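Local atomic coordinates of diketoreductase (Acinetobacter baylyi, PDB entry 4E12), a protein that reduces dicarbonyl compounds with NADH and probably also interconverts (3S)-3-hydroxyacyl-CoA and 3-oxoacyl-CoA in fatty acid beta-oxidation. Residues L10-L15 / V30-I35; A20-F25 / S175-V180; L124-L129 / K185-G190; A141-N146 / T153-G158. All coordinates share one frame; numbering follows the deposited sequence.

Contact 1. Residues L10-L15 / V30-I35. With SO4 (sulfate ion), chain H.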
loop_
_atom_site.group_PDB
_atom_site.type_symbol
_atom_site.label_atom_id
_atom_site.label_comp_id
_atom_site.label_asym_id
_atom_site.label_seq_id
_atom_site.Cartn_x
_atom_site.Cartn_y
_atom_site.Cartn_z
ATOM N N LEU A 10 1.007 -3.683 32.351
ATOM C CA LEU A 10 1.364 -2.420 32.991
ATOM C C LEU A 10 0.765 -1.285 32.185
ATOM O O LEU A 10 1.158 -1.040 31.038
ATOM C CB LEU A 10 2.877 -2.247 33.034
ATOM C CG LEU A 10 3.691 -3.418 33.569
ATOM C CD1 LEU A 10 5.136 -2.963 33.613
ATOM C CD2 LEU A 10 3.198 -3.837 34.952
ATOM N N GLY A 11 -0.197 -0.594 32.774
ATOM C CA GLY A 11 -0.888 0.432 32.034
ATOM C C GLY A 11 -2.269 -0.017 31.601
ATOM O O GLY A 11 -2.459 -1.143 31.132
ATOM N N THR A 12 -3.242 0.864 31.753
ATOM C CA THR A 12 -4.622 0.491 31.517
ATOM C C THR A 12 -5.302 1.466 30.589
ATOM O O THR A 12 -6.520 1.656 30.665
ATOM C CB THR A 12 -5.404 0.406 32.832
ATOM O OG1 THR A 12 -5.355 1.672 33.516
ATOM C CG2 THR A 12 -4.805 -0.681 33.712
ATOM N N GLY A 13 -4.503 2.089 29.727
ATOM C CA GLY A 13 -5.035 2.990 28.721
ATOM C C GLY A 13 -5.737 2.266 27.594
ATOM O O GLY A 13 -6.129 1.108 27.747
ATOM N N VAL A 14 -5.906 2.944 26.463
ATOM C CA VAL A 14 -6.556 2.347 25.299
ATOM C C VAL A 14 -5.923 1.002 24.916
ATOM O O VAL A 14 -6.632 0.004 24.757
ATOM C CB VAL A 14 -6.515 3.317 24.089
ATOM C CG1 VAL A 14 -7.039 2.633 22.841
ATOM C CG2 VAL A 14 -7.344 4.567 24.391
ATOM N N LEU A 15 -4.594 0.974 24.792
ATOM C CA LEU A 15 -3.885 -0.234 24.383
ATOM C C LEU A 15 -3.745 -1.248 25.515
ATOM O O LEU A 15 -3.967 -2.437 25.304
ATOM C CB LEU A 15 -2.509 0.087 23.808
ATOM C CG LEU A 15 -2.494 0.914 22.519
ATOM C CD1 LEU A 15 -1.079 1.386 22.195
ATOM C CD2 LEU A 15 -3.074 0.088 21.385
ATOM N N VAL A 30 -5.156 -12.598 34.642
ATOM C CA VAL A 30 -4.671 -11.267 34.313
ATOM C C VAL A 30 -4.728 -10.349 35.513
ATOM O O VAL A 30 -5.740 -10.285 36.223
ATOM C CB VAL A 30 -5.488 -10.667 33.156
ATOM C CG1 VAL A 30 -5.131 -9.209 32.900
ATOM C CG2 VAL A 30 -5.257 -11.480 31.891
ATOM N N THR A 31 -3.625 -9.643 35.727
ATOM C CA THR A 31 -3.598 -8.527 36.661
ATOM C C THR A 31 -3.358 -7.251 35.853
ATOM O O THR A 31 -2.410 -7.179 35.066
ATOM C CB THR A 31 -2.449 -8.674 37.672
ATOM O OG1 THR A 31 -2.613 -9.891 38.409
ATOM C CG2 THR A 31 -2.438 -7.500 38.640
ATOM N N ALA A 32 -4.224 -6.259 36.026
ATOM C CA ALA A 32 -4.038 -4.966 35.377
ATOM C C ALA A 32 -3.429 -4.005 36.380
ATOM O O ALA A 32 -3.991 -3.786 37.456
ATOM C CB ALA A 32 -5.389 -4.431 34.899
ATOM N N TYR A 33 -2.287 -3.422 36.026
ATOM C CA TYR A 33 -1.587 -2.530 36.929
ATOM C C TYR A 33 -1.662 -1.078 36.458
ATOM O O TYR A 33 -1.557 -0.777 35.261
ATOM C CB TYR A 33 -0.125 -2.950 37.110
ATOM C CG TYR A 33 0.665 -1.840 37.746
ATOM C CD1 TYR A 33 0.678 -1.676 39.129
ATOM C CD2 TYR A 33 1.393 -0.943 36.967
ATOM C CE1 TYR A 33 1.396 -0.645 39.719
ATOM C CE2 TYR A 33 2.110 0.091 37.545
ATOM C CZ TYR A 33 2.109 0.234 38.918
ATOM O OH TYR A 33 2.823 1.253 39.488
ATOM N N ASP A 34 -1.866 -0.175 37.401
ATOM C CA ASP A 34 -1.790 1.240 37.082
ATOM C C ASP A 34 -1.491 1.999 38.372
ATOM O O ASP A 34 -1.403 1.389 39.445
ATOM C CB ASP A 34 -3.050 1.723 36.380
ATOM C CG ASP A 34 -2.772 2.874 35.417
ATOM O OD1 ASP A 34 -1.877 3.696 35.683
ATOM O OD2 ASP A 34 -3.432 2.945 34.367
ATOM N N ILE A 35 -1.341 3.314 38.283
ATOM C CA ILE A 35 -0.627 4.035 39.337
ATOM C C ILE A 35 -1.425 4.311 40.602
ATOM O O ILE A 35 -0.846 4.406 41.681
ATOM C CB ILE A 35 0.026 5.330 38.812
ATOM C CG1 ILE A 35 -1.037 6.314 38.320
ATOM C CG2 ILE A 35 0.994 4.993 37.692
ATOM C CD1 ILE A 35 -0.457 7.615 37.771
HETATM S S SO4 H . -2.840 4.686 25.799
HETATM O O1 SO4 H . -2.310 5.231 24.535
HETATM O O2 SO4 H . -2.973 3.221 25.675
HETATM O O3 SO4 H . -1.924 5.014 26.904
HETATM O O4 SO4 H . -4.162 5.286 26.070
HETATM O O HOH W 1 -2.928 4.224 32.005
#
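Two flat groups meet segment 10-15: the ring of Tyr33 and the carboxylate of Asp34. The ring is met obliquely by Leu10, whose CD2 lies 4.0 Å from Tyr33 CD2. Leu79 and Ala82 of helix 79-82 also touch Tyr33. On the carboxylate, Asp34 OD2 takes a very short bond, 2.5 Å, from Thr12 OG1. Thr12 chi1 of 58° sets OG1 between the backbone N and the carbonyl carbon. CG2 then lies beside the backbone N and packs on Ala32 CB at 4.0 Å. Thr12 N adds a weak bond to OD2, and a water donates to OD2 at 2.7 Å. Asp34 OD1 uses its anti lone pair for Ile35 N.

This is the first beta-alpha-beta unit of the Rossmann fold. Strands 6-10 and 29-33 run parallel, and Gly11 N bonds to Tyr33 O at 2.8 Å. Gly11 and Gly13 belong to a GxGxxG sequence. Thr12, Val14, Leu15 and Asp34 all bind NAD(+) in this protein. Here a sulfate, probably from the crystallisation liquor, sits at the N-terminal end of helix 14-25. Val14 N donates to sulfate O4 at 2.9 Å. Leu15 N donates to sulfate O2 at 2.9 Å.

Contact 2. Residues A20-F25 / S175-V180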
loop_
_atom_site.group_PDB
_atom_site.type_symbol
_atom_site.label_atom_id
_atom_site.label_comp_id
_atom_site.label_asym_id
_atom_site.label_seq_id
_atom_site.Cartn_x
_atom_site.Cartn_y
_atom_site.Cartn_z
ATOM N N ALA A 20 -5.067 -6.452 27.984
ATOM C CA ALA A 20 -5.459 -7.115 29.215
ATOM C C ALA A 20 -6.756 -7.880 29.019
ATOM O O ALA A 20 -6.866 -9.034 29.442
ATOM C CB ALA A 20 -5.576 -6.101 30.344
ATOM N N PHE A 21 -7.723 -7.265 28.337
ATOM C CA PHE A 21 -9.018 -7.888 28.167
ATOM C C PHE A 21 -8.954 -9.073 27.228
ATOM O O PHE A 21 -9.508 -10.121 27.537
ATOM C CB PHE A 21 -10.104 -6.907 27.706
ATOM C CG PHE A 21 -11.491 -7.453 27.884
ATOM C CD1 PHE A 21 -12.176 -7.247 29.081
ATOM C CD2 PHE A 21 -12.110 -8.183 26.866
ATOM C CE1 PHE A 21 -13.476 -7.767 29.268
ATOM C CE2 PHE A 21 -13.398 -8.703 27.039
ATOM C CZ PHE A 21 -14.084 -8.494 28.238
ATOM N N GLN A 22 -8.306 -8.911 26.081
ATOM C CA GLN A 22 -8.078 -10.015 25.158
ATOM C C GLN A 22 -7.427 -11.198 25.885
ATOM O O GLN A 22 -7.793 -12.361 25.688
ATOM C CB GLN A 22 -7.179 -9.551 23.995
ATOM C CG GLN A 22 -6.965 -10.602 22.889
ATOM C CD GLN A 22 -8.199 -10.876 22.037
ATOM O OE1 GLN A 22 -9.253 -10.258 22.211
ATOM N NE2 GLN A 22 -8.068 -11.809 21.103
ATOM N N THR A 23 -6.453 -10.901 26.734
ATOM C CA THR A 23 -5.709 -11.947 27.423
ATOM C C THR A 23 -6.592 -12.646 28.462
ATOM O O THR A 23 -6.589 -13.877 28.566
ATOM C CB THR A 23 -4.407 -11.379 28.036
ATOM O OG1 THR A 23 -3.533 -10.960 26.981
ATOM C CG2 THR A 23 -3.689 -12.427 28.862
ATOM N N ALA A 24 -7.358 -11.859 29.206
ATOM C CA ALA A 24 -8.334 -12.390 30.149
ATOM C C ALA A 24 -9.405 -13.219 29.427
ATOM O O ALA A 24 -9.694 -14.351 29.832
ATOM C CB ALA A 24 -8.966 -11.261 30.952
ATOM N N PHE A 25 -9.957 -12.679 28.339
ATOM C CA PHE A 25 -11.010 -13.374 27.576
ATOM C C PHE A 25 -10.574 -14.779 27.127
ATOM O O PHE A 25 -11.405 -15.680 26.967
ATOM C CB PHE A 25 -11.419 -12.536 26.356
ATOM C CG PHE A 25 -12.478 -13.177 25.498
ATOM C CD1 PHE A 25 -13.728 -13.507 26.028
ATOM C CD2 PHE A 25 -12.227 -13.450 24.157
ATOM C CE1 PHE A 25 -14.710 -14.102 25.220
ATOM C CE2 PHE A 25 -13.194 -14.037 23.354
ATOM C CZ PHE A 25 -14.432 -14.363 23.882
ATOM N N SER A 175 -0.569 -16.617 19.904
ATOM C CA SER A 175 -1.568 -17.448 19.247
ATOM C C SER A 175 -2.690 -17.857 20.220
ATOM O O SER A 175 -3.871 -17.811 19.862
ATOM C CB SER A 175 -0.909 -18.687 18.667
ATOM O OG SER A 175 0.007 -18.334 17.651
ATOM N N ALA A 176 -2.300 -18.223 21.441
ATOM C CA ALA A 176 -3.211 -18.637 22.518
ATOM C C ALA A 176 -4.198 -17.548 22.882
ATOM O O ALA A 176 -5.305 -17.838 23.342
ATOM C CB ALA A 176 -2.429 -19.036 23.751
ATOM N N ILE A 177 -3.810 -16.284 22.703
ATOM C CA ILE A 177 -4.773 -15.220 22.951
ATOM C C ILE A 177 -5.439 -14.769 21.656
ATOM O O ILE A 177 -6.034 -13.689 21.578
ATOM C CB ILE A 177 -4.202 -14.006 23.723
ATOM C CG1 ILE A 177 -3.024 -13.396 22.957
ATOM C CG2 ILE A 177 -3.805 -14.423 25.141
ATOM C CD1 ILE A 177 -2.726 -11.965 23.357
ATOM N N GLY A 178 -5.349 -15.603 20.632
ATOM C CA GLY A 178 -6.125 -15.321 19.440
ATOM C C GLY A 178 -5.506 -14.330 18.470
ATOM O O GLY A 178 -6.208 -13.789 17.620
ATOM N N MET A 179 -4.207 -14.090 18.564
ATOM C CA MET A 179 -3.567 -13.149 17.650
ATOM C C MET A 179 -2.890 -13.926 16.535
ATOM O O MET A 179 -2.615 -15.116 16.690
ATOM C CB MET A 179 -2.487 -12.350 18.381
ATOM C CG MET A 179 -2.962 -11.669 19.649
ATOM S SD MET A 179 -4.330 -10.529 19.414
ATOM C CE MET A 179 -3.603 -9.350 18.331
ATOM N N VAL A 180 -2.617 -13.257 15.418
ATOM C CA VAL A 180 -1.764 -13.829 14.387
ATOM C C VAL A 180 -0.362 -13.325 14.670
ATOM O O VAL A 180 -0.107 -12.128 14.544
ATOM C CB VAL A 180 -2.173 -13.332 13.000
ATOM C CG1 VAL A 180 -1.180 -13.827 11.952
ATOM C CG2 VAL A 180 -3.580 -13.810 12.671
#
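Gln22 and Thr23 of helix 14-25 meet Ile177, the first residue beyond helix 164-176. The tight part is a hydrogen bond from Gln22 NE2 to Ile177 O, 2.8 Å long. The donor lies nearly along the C=O axis of Ile177, and the oxygen sits 21° out of the Gln22 amide plane. Gln22 CG, anti to the backbone N, sends the chain out towards Ile177, and the bend at chi2 (71°) places CD, the amide carbon. At the other end of this buried amide, OE1 bonds to Tyr54 OH.

Beside the bond, the branches of Ile177 pack on Thr23. Ile177 CD1 lies 3.8 Å from Thr23 OG1, and Ile177 CG2 lies 3.9 Å from Thr23 CA. Thr23 OG1 itself bonds to Ile19 O within the helix.

Elsewhere the contact is looser. Met179 is buried but only lightly touched, its SD 4.3 Å from Gln22 NE2. The end of helix 164-176, at Ser175 and Ala176, is the exposed side. Gly178, with positive phi, is the C-prime residue of a Schellman motif: Gly178 N bonds to Ser175 O and Met179 N to Ala174 O. This turn ends helix 164-176 and leads the chain into strand 180-183. Phe28 touches both Thr23 and Ile177. Behind Thr23 lie Val7 of strand 6-10 and Val30 of strand 29-33, while Phe21 packs on helix 37-57.

Contact 3. Residues L124-L129 / K185-G190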
loop_
_atom_site.group_PDB
_atom_site.type_symbol
_atom_site.label_atom_id
_atom_site.label_comp_id
_atom_site.label_asym_id
_atom_site.label_seq_id
_atom_site.Cartn_x
_atom_site.Cartn_y
_atom_site.Cartn_z
ATOM N N LEU A 124 9.707 3.255 20.794
ATOM C CA LEU A 124 10.989 2.855 21.358
ATOM C C LEU A 124 11.351 1.425 21.003
ATOM O O LEU A 124 10.507 0.525 21.045
ATOM C CB LEU A 124 10.975 3.035 22.871
ATOM C CG LEU A 124 11.188 4.475 23.332
ATOM C CD1 LEU A 124 10.670 4.727 24.740
ATOM C CD2 LEU A 124 12.678 4.788 23.202
ATOM N N LEU A 125 12.612 1.225 20.647
ATOM C CA LEU A 125 13.121 -0.099 20.323
ATOM C C LEU A 125 13.473 -0.893 21.576
ATOM O O LEU A 125 13.888 -0.324 22.588
ATOM C CB LEU A 125 14.377 0.028 19.452
ATOM C CG LEU A 125 14.223 0.669 18.075
ATOM C CD1 LEU A 125 15.574 0.673 17.382
ATOM C CD2 LEU A 125 13.238 -0.165 17.262
ATOM N N PRO A 126 13.295 -2.221 21.534
ATOM C CA PRO A 126 13.651 -3.027 22.705
ATOM C C PRO A 126 15.118 -2.841 23.083
ATOM O O PRO A 126 15.504 -2.997 24.244
ATOM C CB PRO A 126 13.343 -4.455 22.259
ATOM C CG PRO A 126 12.264 -4.284 21.225
ATOM C CD PRO A 126 12.623 -3.027 20.492
ATOM N N SER A 127 15.930 -2.474 22.099
ATOM C CA SER A 127 17.319 -2.123 22.355
ATOM C C SER A 127 17.452 -0.839 23.150
ATOM O O SER A 127 18.395 -0.693 23.927
ATOM C CB SER A 127 18.105 -2.023 21.054
ATOM O OG SER A 127 18.254 -3.306 20.493
ATOM N N ASP A 128 16.526 0.094 22.958
ATOM C CA ASP A 128 16.525 1.336 23.727
ATOM C C ASP A 128 16.283 1.069 25.211
ATOM O O ASP A 128 16.652 1.881 26.064
ATOM C CB ASP A 128 15.455 2.312 23.209
ATOM C CG ASP A 128 15.770 2.855 21.827
ATOM O OD1 ASP A 128 16.947 2.806 21.428
ATOM O OD2 ASP A 128 14.843 3.333 21.135
ATOM N N LEU A 129 15.677 -0.074 25.515
ATOM C CA LEU A 129 15.139 -0.319 26.848
ATOM C C LEU A 129 15.761 -1.536 27.535
ATOM O O LEU A 129 15.622 -1.699 28.749
ATOM C CB LEU A 129 13.622 -0.520 26.744
ATOM C CG LEU A 129 12.770 0.600 26.147
ATOM C CD1 LEU A 129 11.346 0.128 25.894
ATOM C CD2 LEU A 129 12.795 1.838 27.029
ATOM N N LYS A 185 12.623 -11.075 12.706
ATOM C CA LYS A 185 13.853 -11.822 12.943
ATOM C C LYS A 185 14.966 -10.915 13.468
ATOM O O LYS A 185 15.952 -11.387 14.040
ATOM C CB LYS A 185 14.280 -12.550 11.654
ATOM C CG LYS A 185 13.257 -13.596 11.207
ATOM C CD LYS A 185 13.526 -14.154 9.817
ATOM C CE LYS A 185 12.446 -15.172 9.439
ATOM N NZ LYS A 185 12.619 -15.725 8.066
ATOM N N LYS A 186 14.791 -9.613 13.282
ATOM C CA LYS A 186 15.736 -8.612 13.745
ATOM C C LYS A 186 14.946 -7.361 14.100
ATOM O O LYS A 186 13.827 -7.174 13.619
ATOM C CB LYS A 186 16.710 -8.224 12.627
ATOM C CG LYS A 186 17.599 -9.322 12.097
ATOM C CD LYS A 186 18.587 -8.740 11.090
ATOM C CE LYS A 186 19.519 -9.804 10.528
ATOM N NZ LYS A 186 20.491 -9.240 9.547
ATOM N N GLU A 187 15.520 -6.490 14.917
ATOM C CA GLU A 187 14.846 -5.230 15.199
ATOM C C GLU A 187 14.643 -4.381 13.961
ATOM O O GLU A 187 15.467 -4.365 13.040
ATOM C CB GLU A 187 15.591 -4.397 16.222
ATOM C CG GLU A 187 15.502 -4.883 17.625
ATOM C CD GLU A 187 16.042 -3.843 18.562
ATOM O OE1 GLU A 187 17.129 -3.299 18.268
ATOM O OE2 GLU A 187 15.367 -3.539 19.562
ATOM N N LYS A 188 13.539 -3.657 13.975
ATOM C CA LYS A 188 13.191 -2.721 12.930
ATOM C C LYS A 188 12.213 -1.717 13.520
ATOM O O LYS A 188 11.148 -2.091 14.018
ATOM C CB LYS A 188 12.543 -3.468 11.754
ATOM C CG LYS A 188 12.041 -2.574 10.621
ATOM C CD LYS A 188 13.172 -1.892 9.857
ATOM C CE LYS A 188 12.630 -0.924 8.824
ATOM N NZ LYS A 188 11.964 0.233 9.480
ATOM N N ALA A 189 12.576 -0.442 13.486
ATOM C CA ALA A 189 11.663 0.585 13.949
ATOM C C ALA A 189 10.414 0.543 13.088
ATOM O O ALA A 189 10.503 0.465 11.861
ATOM C CB ALA A 189 12.307 1.956 13.854
ATOM N N GLY A 190 9.263 0.620 13.740
ATOM C CA GLY A 190 7.991 0.494 13.047
ATOM C C GLY A 190 7.610 -0.942 12.734
ATOM O O GLY A 190 6.616 -1.188 12.048
#
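Glu187 reaches across to Ser127 and grips it with both carboxylate oxygens. Its extended chain (chi2 -169°) carries CD out towards Ser127. Glu187 OE2 takes Ser127 N at 2.8 Å, met on the syn side and 19° out of the carboxylate plane. Glu187 OE1 takes Ser127 OG in a very short bond of 2.5 Å. The serine turns OG anti to its own carbonyl carbon (chi1 -69°), beside the N-H that binds the other oxygen.

The Pro126 ring lies alongside the Glu187 chain, running the other way. Pro126 CD is 2.9 Å from Glu187 OE2, a tight contact but not a hydrogen bond, and Pro126 N has no hydrogen to offer. Leu125 CD2 packs on Ala189, 3.7 Å from Ala189 CA and 4.1 Å from Ala189 CB. Lys188 points away from this surface, and its NZ bonds to Ala189 O and to Ser195 OG.

The contact joins the start of the weakly bonded helix 126-133 to the loop between strand 180-183 and helix 193-209. Lys185, Lys186 and Lys188 of that loop also meet the second subunit. The two donors of Ser127 would be expected to favour the charged form of Glu187, against a like charge on Asp128 nearby.

Contact 4. Residues A141-N146 / T153-G158. With SO4 (sulfate ion), chain J.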
loop_
_atom_site.group_PDB
_atom_site.type_symbol
_atom_site.label_atom_id
_atom_site.label_comp_id
_atom_site.label_asym_id
_atom_site.label_seq_id
_atom_site.Cartn_x
_atom_site.Cartn_y
_atom_site.Cartn_z
ATOM N N ALA A 141 9.749 -7.295 22.270
ATOM C CA ALA A 141 8.575 -6.489 21.990
ATOM C C ALA A 141 7.455 -7.401 21.545
ATOM O O ALA A 141 7.693 -8.356 20.803
ATOM C CB ALA A 141 8.873 -5.454 20.918
ATOM N N LEU A 142 6.251 -7.113 22.035
ATOM C CA LEU A 142 5.019 -7.739 21.586
ATOM C C LEU A 142 4.069 -6.593 21.284
ATOM O O LEU A 142 3.522 -5.966 22.196
ATOM C CB LEU A 142 4.442 -8.631 22.692
ATOM C CG LEU A 142 3.223 -9.471 22.298
ATOM C CD1 LEU A 142 3.658 -10.462 21.215
ATOM C CD2 LEU A 142 2.668 -10.203 23.509
ATOM N N HIS A 143 3.881 -6.328 19.998
ATOM C CA HIS A 143 3.252 -5.108 19.536
ATOM C C HIS A 143 1.901 -5.422 18.927
ATOM O O HIS A 143 1.796 -6.203 17.978
ATOM C CB HIS A 143 4.159 -4.427 18.514
ATOM C CG HIS A 143 3.662 -3.089 18.050
ATOM N ND1 HIS A 143 3.320 -2.841 16.739
ATOM C CD2 HIS A 143 3.448 -1.932 18.723
ATOM C CE1 HIS A 143 2.915 -1.587 16.622
ATOM N NE2 HIS A 143 2.983 -1.015 17.811
ATOM N N PHE A 144 0.880 -4.811 19.505
ATOM C CA PHE A 144 -0.517 -4.975 19.099
ATOM C C PHE A 144 -0.987 -3.781 18.264
ATOM O O PHE A 144 -0.324 -2.743 18.204
ATOM C CB PHE A 144 -1.388 -5.050 20.353
ATOM C CG PHE A 144 -1.093 -6.232 21.219
ATOM C CD1 PHE A 144 0.008 -6.231 22.072
ATOM C CD2 PHE A 144 -1.916 -7.353 21.187
ATOM C CE1 PHE A 144 0.280 -7.339 22.879
ATOM C CE2 PHE A 144 -1.652 -8.448 21.984
ATOM C CZ PHE A 144 -0.555 -8.445 22.830
ATOM N N ALA A 145 -2.162 -3.919 17.654
ATOM C CA ALA A 145 -2.752 -2.846 16.866
ATOM C C ALA A 145 -4.080 -2.442 17.493
ATOM O O ALA A 145 -4.798 -3.296 18.015
ATOM C CB ALA A 145 -2.988 -3.331 15.443
ATOM N N ASN A 146 -4.428 -1.161 17.428
ATOM C CA ASN A 146 -5.674 -0.695 18.049
ATOM C C ASN A 146 -6.860 -1.555 17.543
ATOM O O ASN A 146 -6.935 -1.896 16.357
ATOM C CB ASN A 146 -5.896 0.785 17.734
ATOM C CG ASN A 146 -6.962 1.415 18.609
ATOM O OD1 ASN A 146 -7.315 0.883 19.664
ATOM N ND2 ASN A 146 -7.488 2.551 18.168
ATOM N N THR A 153 -3.158 -8.748 14.758
ATOM C CA THR A 153 -1.749 -9.088 14.626
ATOM C C THR A 153 -1.004 -8.796 15.922
ATOM O O THR A 153 -1.358 -7.874 16.663
ATOM C CB THR A 153 -1.073 -8.323 13.486
ATOM O OG1 THR A 153 -1.252 -6.917 13.684
ATOM C CG2 THR A 153 -1.658 -8.743 12.148
ATOM N N ALA A 154 -0.002 -9.618 16.207
ATOM C CA ALA A 154 0.915 -9.381 17.312
ATOM C C ALA A 154 2.316 -9.508 16.745
ATOM O O ALA A 154 2.783 -10.608 16.432
ATOM C CB ALA A 154 0.691 -10.379 18.447
ATOM N N GLU A 155 2.971 -8.367 16.563
ATOM C CA GLU A 155 4.321 -8.332 16.028
ATOM C C GLU A 155 5.334 -8.591 17.112
ATOM O O GLU A 155 5.450 -7.808 18.061
ATOM C CB GLU A 155 4.589 -6.983 15.377
ATOM C CG GLU A 155 3.740 -6.791 14.122
ATOM C CD GLU A 155 3.815 -5.386 13.538
ATOM O OE1 GLU A 155 3.573 -4.414 14.280
ATOM O OE2 GLU A 155 4.115 -5.256 12.334
ATOM N N VAL A 156 6.064 -9.688 16.953
ATOM C CA VAL A 156 7.030 -10.146 17.943
ATOM C C VAL A 156 8.427 -9.770 17.489
ATOM O O VAL A 156 8.849 -10.124 16.388
ATOM C CB VAL A 156 6.974 -11.676 18.119
ATOM C CG1 VAL A 156 7.973 -12.122 19.195
ATOM C CG2 VAL A 156 5.558 -12.110 18.489
ATOM N N MET A 157 9.152 -9.053 18.337
ATOM C CA MET A 157 10.445 -8.535 17.932
ATOM C C MET A 157 11.367 -8.426 19.142
ATOM O O MET A 157 11.125 -7.613 20.037
ATOM C CB MET A 157 10.236 -7.155 17.301
ATOM C CG MET A 157 11.443 -6.532 16.636
ATOM S SD MET A 157 11.041 -4.918 15.937
ATOM C CE MET A 157 11.094 -3.918 17.419
ATOM N N GLY A 158 12.420 -9.237 19.162
ATOM C CA GLY A 158 13.372 -9.176 20.258
ATOM C C GLY A 158 14.663 -8.460 19.916
ATOM O O GLY A 158 14.775 -7.825 18.863
HETATM S S SO4 J . -10.460 3.833 20.297
HETATM O O1 SO4 J . -9.980 2.447 20.467
HETATM O O2 SO4 J . -11.001 4.316 21.587
HETATM O O3 SO4 J . -11.517 3.853 19.263
HETATM O O4 SO4 J . -9.337 4.701 19.875
HETATM O O HOH W 2 0.541 -5.561 15.512
#
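His143 and Glu155 face each other as a hydrogen-bonded pair of two antiparallel strands. Backbone bonds come first. His143 N bonds to Glu155 O at 2.9 Å, and Glu155 N returns a bond to His143 O at 2.8 Å. Ala141 and Met157 form a second pair of this kind. CA-H...O contacts fill in between, such as Val156 CA to Ala141 O at 3.4 Å.

The polar side-chain contact is a His-carboxylate bond. His143 ND1 donates to Glu155 OE1 at 2.9 Å, with an N-H...O angle of 166°. The oxygen lies at the ring edge and in its plane. The two side chains extend together from the same face, with ring and carboxylate nearly coplanar, 29° apart.

The strands form a beta hairpin that adds an antiparallel strand, 153-158, to the parallel Rossmann sheet. His143 is predicted to be important for catalysis. Its NE2 bonds to Ser122 OG, and its ring stacks on Tyr191. Glu155 OE2 accepts from the backbone N of Val192 and Leu193, so the Glu155 carboxylate is held at both oxygens.

Among apolar contacts, Ala141 CB meets Met157 CB at 4.2 Å on the His143 face. On the opposite face, chi2 of Leu142 (64°) carries CD1 to Val156 CG2 at 3.7 Å and Ala154 CB at 4.1 Å. Helix 164-176 covers this face through Val170, Phe173, Ala174 and Tyr167. Beyond the strand, Asn146 ND2 makes weak bonds to a sulfate.

Contacts 2 and 4 are buried, contact 1 is partly buried, and contact 3 lies at the surface. Contacts 1 and 2 share helix 14-25, and Val30 of the first packs on Thr23 and Ala24 of the second. Contacts 1 and 4 reach the same sheet, one in its parallel part and one at its antiparallel hairpin. Contact 4 also touches contact 2 through Met179 and a probable hydrogen bond between Val180 O and Ala154 N, and contact 3 through Pro126 and Met157. A carboxylate takes part in contacts 1, 3 and 4; in contact 4 backbone bonds do most of the joining. Contact 2 instead relies on a neutral amide and aliphatic branches between helix 14-25 and the turn after helix 164-176.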